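Local coordinates for protein glucokinase (Leishmania braziliensis MHOM/BR/75/M2904, PDB 6EDI) that probably phosphorylates D-glucose to glucose 6-phosphate using ATP, as a dimeric glucokinase of the actin-like ATPase clan, at residues Leu190-Pro195 and Ile200-Cys205; Phe286-Ala291 and Pro300-Pro305; Ala308-Ala311 and Ser315-Ala318. One frame throughout, in Å; residues are numbered along the deposited sequence.

Contact 1. Residues Leu190-Pro195 and Ile200-Cys205; sequences LSEGKP and IGRGRC
The loop that leads from helix 187-190 to strand 205-210 doubles back on itself, bringing Glu-192 beside Arg-202 at the surface. Their side chains cross at about a right angle. Glu-192 OE2 sits over one face of the guanidinium, displaced toward its rim, and OE2 also touches the aliphatic stem, 3.2 Å from Arg-202 CG. The other oxygen, Glu-192 OE1, lies 3.7 Å from Arg-202 NH1, a long salt bridge with no N-H aimed at it because the oxygen stands well out of the guanidinium plane. The carboxylate and guanidinium planes are 55° apart. The stronger partner of Arg-202 is Asp-226, which meets NE, and the broad charge of an arginine can serve both acids.

The turn behind Glu-192 is a type I' beta turn from Ser-191 to Lys-194, closed by Lys-194 N to Ser-191 O at 3.1 Å. It needs positive phi at both central positions, and glycine suits the second, Gly-193, where the backbone leaves little room beside the preceding carbonyl oxygen. Arg-202 in turn centres an inverse gamma turn, next to Gly-201, whose positive phi also favours glycine.

Nearer the helix, Leu-190 CD2 rests 4.2 Å from Arg-202 O, and one water bridges the two backbones, donating to Leu-190 O at 3.0 Å and to Arg-202 O at 2.8 Å. Asn-123 of the second subunit also donates to Arg-202 O.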
loop_
_atom_site.group_PDB
_atom_site.type_symbol
_atom_site.label_atom_id
_atom_site.label_comp_id
_atom_site.label_asym_id
_atom_site.label_seq_id
_atom_site.Cartn_x
_atom_site.Cartn_y
_atom_site.Cartn_z
ATOM N N LEU A 190 -0.238 -19.873 -7.832
ATOM C CA LEU A 190 -0.904 -19.368 -6.631
ATOM C C LEU A 190 -2.407 -19.599 -6.601
ATOM O O LEU A 190 -3.053 -19.228 -5.630
ATOM C CB LEU A 190 -0.633 -17.864 -6.458
ATOM C CG LEU A 190 0.502 -17.520 -5.489
ATOM C CD1 LEU A 190 1.833 -17.989 -6.029
ATOM C CD2 LEU A 190 0.528 -16.033 -5.199
ATOM N N SER A 191 -2.961 -20.204 -7.651
ATOM C CA SER A 191 -4.415 -20.211 -7.849
ATOM C C SER A 191 -5.140 -21.312 -7.098
ATOM O O SER A 191 -6.368 -21.309 -7.044
ATOM C CB SER A 191 -4.746 -20.401 -9.322
ATOM O OG SER A 191 -4.358 -21.700 -9.737
ATOM N N GLU A 192 -4.383 -22.263 -6.563
ATOM C CA GLU A 192 -4.950 -23.444 -5.904
ATOM C C GLU A 192 -5.859 -24.236 -6.851
ATOM O O GLU A 192 -6.874 -24.805 -6.436
ATOM C CB GLU A 192 -5.687 -23.051 -4.618
ATOM C CG GLU A 192 -4.844 -22.188 -3.674
ATOM C CD GLU A 192 -5.574 -21.817 -2.399
ATOM O OE1 GLU A 192 -5.628 -22.656 -1.470
ATOM O OE2 GLU A 192 -6.097 -20.682 -2.325
ATOM N N GLY A 193 -5.487 -24.254 -8.128
ATOM C CA GLY A 193 -6.204 -25.032 -9.124
ATOM C C GLY A 193 -7.402 -24.319 -9.728
ATOM O O GLY A 193 -8.081 -24.871 -10.596
ATOM N N LYS A 194 -7.674 -23.102 -9.266
ATOM C CA LYS A 194 -8.810 -22.333 -9.782
ATOM C C LYS A 194 -8.451 -21.525 -11.033
ATOM O O LYS A 194 -7.332 -21.030 -11.156
ATOM C CB LYS A 194 -9.375 -21.409 -8.698
ATOM C CG LYS A 194 -9.860 -22.143 -7.476
ATOM C CD LYS A 194 -10.628 -21.238 -6.537
ATOM C CE LYS A 194 -11.038 -22.022 -5.304
ATOM N NZ LYS A 194 -9.893 -22.873 -4.872
ATOM N N PRO A 195 -9.413 -21.385 -11.966
ATOM C CA PRO A 195 -9.193 -20.684 -13.238
ATOM C C PRO A 195 -9.043 -19.175 -13.050
ATOM O O PRO A 195 -9.666 -18.611 -12.150
ATOM C CB PRO A 195 -10.485 -20.965 -14.025
ATOM C CG PRO A 195 -11.165 -22.092 -13.303
ATOM C CD PRO A 195 -10.775 -21.939 -11.874
ATOM N N ILE A 200 -10.358 -13.677 -7.141
ATOM C CA ILE A 200 -9.134 -12.867 -7.093
ATOM C C ILE A 200 -8.015 -13.742 -6.551
ATOM O O ILE A 200 -6.837 -13.507 -6.813
ATOM C CB ILE A 200 -9.255 -11.603 -6.216
ATOM C CG1 ILE A 200 -9.697 -11.954 -4.792
ATOM C CG2 ILE A 200 -10.216 -10.595 -6.847
ATOM C CD1 ILE A 200 -9.454 -10.813 -3.799
ATOM N N GLY A 201 -8.394 -14.767 -5.796
ATOM C CA GLY A 201 -7.418 -15.702 -5.256
ATOM C C GLY A 201 -6.723 -15.198 -4.005
ATOM O O GLY A 201 -7.024 -14.109 -3.516
ATOM N N ARG A 202 -5.803 -16.005 -3.474
ATOM C CA ARG A 202 -5.061 -15.649 -2.264
ATOM C C ARG A 202 -3.789 -14.858 -2.574
ATOM O O ARG A 202 -2.674 -15.404 -2.584
ATOM C CB ARG A 202 -4.706 -16.898 -1.457
ATOM C CG ARG A 202 -5.917 -17.709 -1.057
ATOM C CD ARG A 202 -5.987 -17.895 0.443
ATOM N NE ARG A 202 -7.262 -18.480 0.839
ATOM C CZ ARG A 202 -7.404 -19.706 1.319
ATOM N NH1 ARG A 202 -6.339 -20.480 1.496
ATOM N NH2 ARG A 202 -8.611 -20.150 1.644
ATOM N N GLY A 203 -3.972 -13.566 -2.819
ATOM C CA GLY A 203 -2.874 -12.661 -3.090
ATOM C C GLY A 203 -3.405 -11.249 -3.186
ATOM O O GLY A 203 -4.615 -11.014 -3.039
ATOM N N ARG A 204 -2.520 -10.292 -3.422
ATOM C CA ARG A 204 -2.973 -8.916 -3.502
ATOM C C ARG A 204 -3.755 -8.680 -4.769
ATOM O O ARG A 204 -3.441 -9.223 -5.834
ATOM C CB ARG A 204 -1.806 -7.930 -3.465
ATOM C CG ARG A 204 -1.233 -7.685 -2.081
ATOM C CD ARG A 204 0.032 -6.846 -2.170
ATOM N NE ARG A 204 0.565 -6.541 -0.847
ATOM C CZ ARG A 204 1.724 -5.933 -0.658
ATOM N NH1 ARG A 204 2.434 -5.569 -1.715
ATOM N NH2 ARG A 204 2.156 -5.673 0.571
ATOM N N CYS A 205 -4.764 -7.832 -4.641
ATOM C CA CYS A 205 -5.511 -7.340 -5.781
ATOM C C CYS A 205 -5.406 -5.809 -5.805
ATOM O O CYS A 205 -5.854 -5.124 -4.880
ATOM C CB CYS A 205 -6.968 -7.788 -5.668
ATOM S SG CYS A 205 -7.998 -7.150 -6.975
HETATM O O HOH W 1 -1.832 -17.977 -3.233
#

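Contact 2. Residues Phe286-Ala291 and Pro300-Pro305; sequences FNYAYA and PLKSAP
Tyr-288 and Ala-289, neighbours on helix 281-292, face the loop residues Pro-300 and Lys-302 that lead into helix 304-313. The backbones come near each other at Ala-289 and Pro-300, and this pair, with the Tyr-288 ring against Lys-302 CB, makes up the tight part. Ala-289 CB meets Pro-300 CA at 4.0 Å, and Ala-289 CA and Pro-300 CA stand 5.0 Å apart, a spacing that suits the small methyl of alanine. Alongside, Pro-300 O lies at the edge of the Tyr-288 ring, near its plane and 4.1 Å from Tyr-288 CD2. The proline also reaches Tyr-257 of helix 245-259, so its compact ring fits between two helices.

The ring of Tyr-288 is sent outward from its helix by a CG anti to the backbone N (chi1 -173°), and there Lys-302 takes over the contact. Lys-302 CB approaches the ring obliquely, 3.8 Å from Tyr-288 CD2, while a bend at chi2 (63°) carries the rest of the chain along CE2 toward the hydroxyl. Tyr-288 is buried, with Val-307, Leu-310 and Ala-319 also touching it, whereas Lys-302 is partly exposed and its contact is looser at the far end. There Lys-302 NZ donates a weak hydrogen bond to Tyr-288 OH, 3.4 Å long.

The stronger partner of that hydroxyl is Asp-316 OD2, although the modelled separation is implausibly short and its exact length doubtful. If this close approach is a hydrogen bond, the phenol would donate to the carboxylate while accepting weakly from the ammonium.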
loop_
_atom_site.group_PDB
_atom_site.type_symbol
_atom_site.label_atom_id
_atom_site.label_comp_id
_atom_site.label_asym_id
_atom_site.label_seq_id
_atom_site.Cartn_x
_atom_site.Cartn_y
_atom_site.Cartn_z
ATOM N N PHE A 286 -8.994 16.135 -23.444
ATOM C CA PHE A 286 -7.727 16.698 -23.882
ATOM C C PHE A 286 -7.117 15.855 -24.993
ATOM O O PHE A 286 -6.555 16.383 -25.965
ATOM C CB PHE A 286 -6.738 16.798 -22.720
ATOM C CG PHE A 286 -5.378 17.260 -23.139
ATOM C CD1 PHE A 286 -5.116 18.615 -23.300
ATOM C CD2 PHE A 286 -4.366 16.344 -23.392
ATOM C CE1 PHE A 286 -3.862 19.057 -23.704
ATOM C CE2 PHE A 286 -3.106 16.768 -23.789
ATOM C CZ PHE A 286 -2.853 18.134 -23.948
ATOM N N ASN A 287 -7.203 14.540 -24.833
ATOM C CA ASN A 287 -6.663 13.630 -25.828
ATOM C C ASN A 287 -7.269 13.845 -27.204
ATOM O O ASN A 287 -6.576 13.782 -28.227
ATOM C CB ASN A 287 -6.838 12.191 -25.374
ATOM C CG ASN A 287 -5.779 11.781 -24.367
ATOM O OD1 ASN A 287 -4.983 12.619 -23.929
ATOM N ND2 ASN A 287 -5.767 10.501 -23.994
ATOM N N TYR A 288 -8.563 14.127 -27.220
ATOM C CA TYR A 288 -9.265 14.349 -28.475
ATOM C C TYR A 288 -8.714 15.564 -29.211
ATOM O O TYR A 288 -8.357 15.476 -30.384
ATOM C CB TYR A 288 -10.765 14.514 -28.238
ATOM C CG TYR A 288 -11.549 14.578 -29.530
ATOM C CD1 TYR A 288 -11.642 13.466 -30.362
ATOM C CD2 TYR A 288 -12.186 15.746 -29.922
ATOM C CE1 TYR A 288 -12.359 13.516 -31.549
ATOM C CE2 TYR A 288 -12.905 15.806 -31.104
ATOM C CZ TYR A 288 -12.987 14.690 -31.913
ATOM O OH TYR A 288 -13.706 14.760 -33.094
ATOM N N ALA A 289 -8.647 16.690 -28.515
ATOM C CA ALA A 289 -8.032 17.887 -29.071
ATOM C C ALA A 289 -6.620 17.569 -29.544
ATOM O O ALA A 289 -6.275 17.816 -30.702
ATOM C CB ALA A 289 -8.025 19.004 -28.054
ATOM N N TYR A 290 -5.820 16.980 -28.656
ATOM C CA TYR A 290 -4.427 16.667 -28.953
ATOM C C TYR A 290 -4.274 15.841 -30.232
ATOM O O TYR A 290 -3.319 16.028 -30.980
ATOM C CB TYR A 290 -3.768 15.968 -27.750
ATOM C CG TYR A 290 -2.261 15.773 -27.860
ATOM C CD1 TYR A 290 -1.379 16.791 -27.511
ATOM C CD2 TYR A 290 -1.725 14.561 -28.282
ATOM C CE1 TYR A 290 -0.004 16.609 -27.597
ATOM C CE2 TYR A 290 -0.358 14.373 -28.369
ATOM C CZ TYR A 290 0.493 15.401 -28.028
ATOM O OH TYR A 290 1.851 15.219 -28.113
ATOM N N ALA A 291 -5.219 14.943 -30.500
ATOM C CA ALA A 291 -5.098 14.060 -31.668
ATOM C C ALA A 291 -5.580 14.729 -32.958
ATOM O O ALA A 291 -5.163 14.350 -34.052
ATOM C CB ALA A 291 -5.836 12.757 -31.443
ATOM N N PRO A 300 -11.082 21.585 -25.819
ATOM C CA PRO A 300 -11.418 20.226 -26.258
ATOM C C PRO A 300 -12.661 20.171 -27.146
ATOM O O PRO A 300 -12.742 19.318 -28.034
ATOM C CB PRO A 300 -11.703 19.494 -24.938
ATOM C CG PRO A 300 -11.139 20.380 -23.849
ATOM C CD PRO A 300 -11.293 21.765 -24.371
ATOM N N LEU A 301 -13.603 21.077 -26.903
ATOM C CA LEU A 301 -14.943 21.010 -27.495
ATOM C C LEU A 301 -15.683 19.741 -27.063
ATOM O O LEU A 301 -16.483 19.773 -26.123
ATOM C CB LEU A 301 -14.905 21.125 -29.025
ATOM C CG LEU A 301 -16.221 21.581 -29.658
ATOM C CD1 LEU A 301 -16.699 22.842 -28.958
ATOM C CD2 LEU A 301 -16.070 21.805 -31.167
ATOM N N LYS A 302 -15.406 18.628 -27.739
ATOM C CA LYS A 302 -16.117 17.380 -27.460
ATOM C C LYS A 302 -15.944 16.917 -26.016
ATOM O O LYS A 302 -14.828 16.889 -25.487
ATOM C CB LYS A 302 -15.657 16.271 -28.407
ATOM C CG LYS A 302 -16.532 16.056 -29.639
ATOM C CD LYS A 302 -16.563 17.265 -30.544
ATOM C CE LYS A 302 -16.984 16.881 -31.960
ATOM N NZ LYS A 302 -15.952 17.293 -32.959
ATOM N N SER A 303 -17.052 16.546 -25.380
ATOM C CA SER A 303 -16.999 16.012 -24.027
ATOM C C SER A 303 -16.572 14.550 -24.056
ATOM O O SER A 303 -16.581 13.906 -25.109
ATOM C CB SER A 303 -18.349 16.160 -23.321
ATOM O OG SER A 303 -19.366 15.474 -24.023
ATOM N N ALA A 304 -16.175 14.033 -22.900
ATOM C CA ALA A 304 -15.730 12.646 -22.811
ATOM C C ALA A 304 -16.773 11.619 -23.305
ATOM O O ALA A 304 -16.412 10.680 -24.034
ATOM C CB ALA A 304 -15.261 12.328 -21.405
ATOM N N PRO A 305 -18.060 11.785 -22.914
ATOM C CA PRO A 305 -19.081 10.882 -23.463
ATOM C C PRO A 305 -19.030 10.840 -24.984
ATOM O O PRO A 305 -19.061 9.753 -25.576
ATOM C CB PRO A 305 -20.390 11.549 -23.037
ATOM C CG PRO A 305 -20.063 12.255 -21.779
ATOM C CD PRO A 305 -18.636 12.708 -21.910
#

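Contact 3. Residues Ala308-Ala311 and Ser315-Ala318; sequences AKLA and SDTA
Leu-310, near the end of helix 304-313, leans against Asp-316 at the start of helix 317-341, the two side chains crossing obliquely. They meet at two levels. At the base, Leu-310 CB and Asp-316 CB lie 4.1 Å apart; at the ends, methyl CD2 of Leu-310 reaches Asp-316 OD2 at 3.7 Å. These are van der Waals contacts, and they leave the polar work of the carboxylate to other groups. The apolar leucine offers CB and one methyl, and makes no polar bond to the acid.

The two first torsions differ. Leu-310 carries CG beside its backbone N and opposite the carbonyl carbon (chi1 -86°), whereas in Asp-316 CG is anti to the backbone N (chi1 -164°). The two oxygens of the aspartate take different tasks. OD1 accepts from Ala-318 N at 2.9 Å, a weak bond because the angle at the hydrogen is only 128°, and it also accepts from Ala-319 N. Asp-316 is thus the N-cap of helix 317-341, a position where aspartate is well suited: it satisfies amides of the first turn, and its negative charge would probably be favoured by the helix dipole. OD2 points instead toward Tyr-288. On the backbone side, Leu-310 O comes within 3.8 Å of Ser-315 N, where the chain passes from one helix to the next.

Leu-310 also touches Tyr-288 of helix 281-292 and Ala-319, while Ala-311 packs on Val-323 and Ala-318 on Ala-291. The corner between helices 304-313 and 317-341 is therefore seated against helix 281-292.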
loop_
_atom_site.group_PDB
_atom_site.type_symbol
_atom_site.label_atom_id
_atom_site.label_comp_id
_atom_site.label_asym_id
_atom_site.label_seq_id
_atom_site.Cartn_x
_atom_site.Cartn_y
_atom_site.Cartn_z
ATOM N N ALA A 308 -15.917 9.083 -26.616
ATOM C CA ALA A 308 -16.082 7.641 -26.450
ATOM C C ALA A 308 -17.133 7.061 -27.399
ATOM O O ALA A 308 -16.923 5.999 -27.989
ATOM C CB ALA A 308 -16.413 7.298 -24.993
ATOM N N LYS A 309 -18.263 7.749 -27.542
ATOM C CA LYS A 309 -19.286 7.307 -28.489
ATOM C C LYS A 309 -18.734 7.296 -29.919
ATOM O O LYS A 309 -18.931 6.330 -30.664
ATOM C CB LYS A 309 -20.540 8.176 -28.393
ATOM C CG LYS A 309 -21.590 7.823 -29.439
ATOM C CD LYS A 309 -22.790 8.741 -29.373
ATOM C CE LYS A 309 -23.891 8.165 -28.486
ATOM N NZ LYS A 309 -25.203 8.080 -29.213
ATOM N N LEU A 310 -18.035 8.370 -30.281
ATOM C CA LEU A 310 -17.411 8.503 -31.598
ATOM C C LEU A 310 -16.388 7.400 -31.850
ATOM O O LEU A 310 -16.212 6.942 -32.983
ATOM C CB LEU A 310 -16.756 9.887 -31.742
ATOM C CG LEU A 310 -17.572 11.106 -32.207
ATOM C CD1 LEU A 310 -18.972 11.119 -31.627
ATOM C CD2 LEU A 310 -16.872 12.401 -31.843
ATOM N N ALA A 311 -15.717 6.969 -30.783
ATOM C CA ALA A 311 -14.708 5.918 -30.886
ATOM C C ALA A 311 -15.364 4.554 -31.071
ATOM O O ALA A 311 -14.879 3.710 -31.839
ATOM C CB ALA A 311 -13.840 5.915 -29.649
ATOM N N SER A 315 -15.909 5.809 -36.599
ATOM C CA SER A 315 -15.654 6.891 -37.535
ATOM C C SER A 315 -14.421 7.697 -37.152
ATOM O O SER A 315 -13.295 7.351 -37.516
ATOM C CB SER A 315 -16.849 7.838 -37.606
ATOM O OG SER A 315 -16.419 9.098 -38.092
ATOM N N ASP A 316 -14.674 8.778 -36.420
ATOM C CA ASP A 316 -13.678 9.765 -36.002
ATOM C C ASP A 316 -12.353 9.139 -35.567
ATOM O O ASP A 316 -12.240 8.558 -34.486
ATOM C CB ASP A 316 -14.282 10.619 -34.881
ATOM C CG ASP A 316 -13.520 11.895 -34.627
ATOM O OD1 ASP A 316 -12.266 11.869 -34.626
ATOM O OD2 ASP A 316 -14.191 12.925 -34.399
ATOM N N THR A 317 -11.354 9.276 -36.433
ATOM C CA THR A 317 -10.042 8.676 -36.235
ATOM C C THR A 317 -9.350 9.258 -34.988
ATOM O O THR A 317 -8.565 8.579 -34.311
ATOM C CB THR A 317 -9.178 8.856 -37.518
ATOM O OG1 THR A 317 -8.248 7.776 -37.643
ATOM C CG2 THR A 317 -8.435 10.189 -37.519
ATOM N N ALA A 318 -9.668 10.510 -34.671
ATOM C CA ALA A 318 -9.071 11.182 -33.524
ATOM C C ALA A 318 -9.698 10.719 -32.211
ATOM O O ALA A 318 -9.008 10.585 -31.195
ATOM C CB ALA A 318 -9.188 12.678 -33.674
#

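From the N terminus, contact 1 comes first, closing a short loop between helix 187-190 and strand 205-210, leading into an inner strand of a mixed sheet and beside the second subunit. It stands alone, its nearest atoms about 24 Å from contact 2 and 25 Å from contact 3. Contact 2 then closes the loop between helices 281-292 and 304-313, and contact 3 the shorter turn from helix 304-313 into helix 317-341. The three loops follow in series, without nesting or crossing. Contacts 2 and 3 share helix 304-313, lie about 10 Å apart between centres and touch directly, so that three successive helices are tied together.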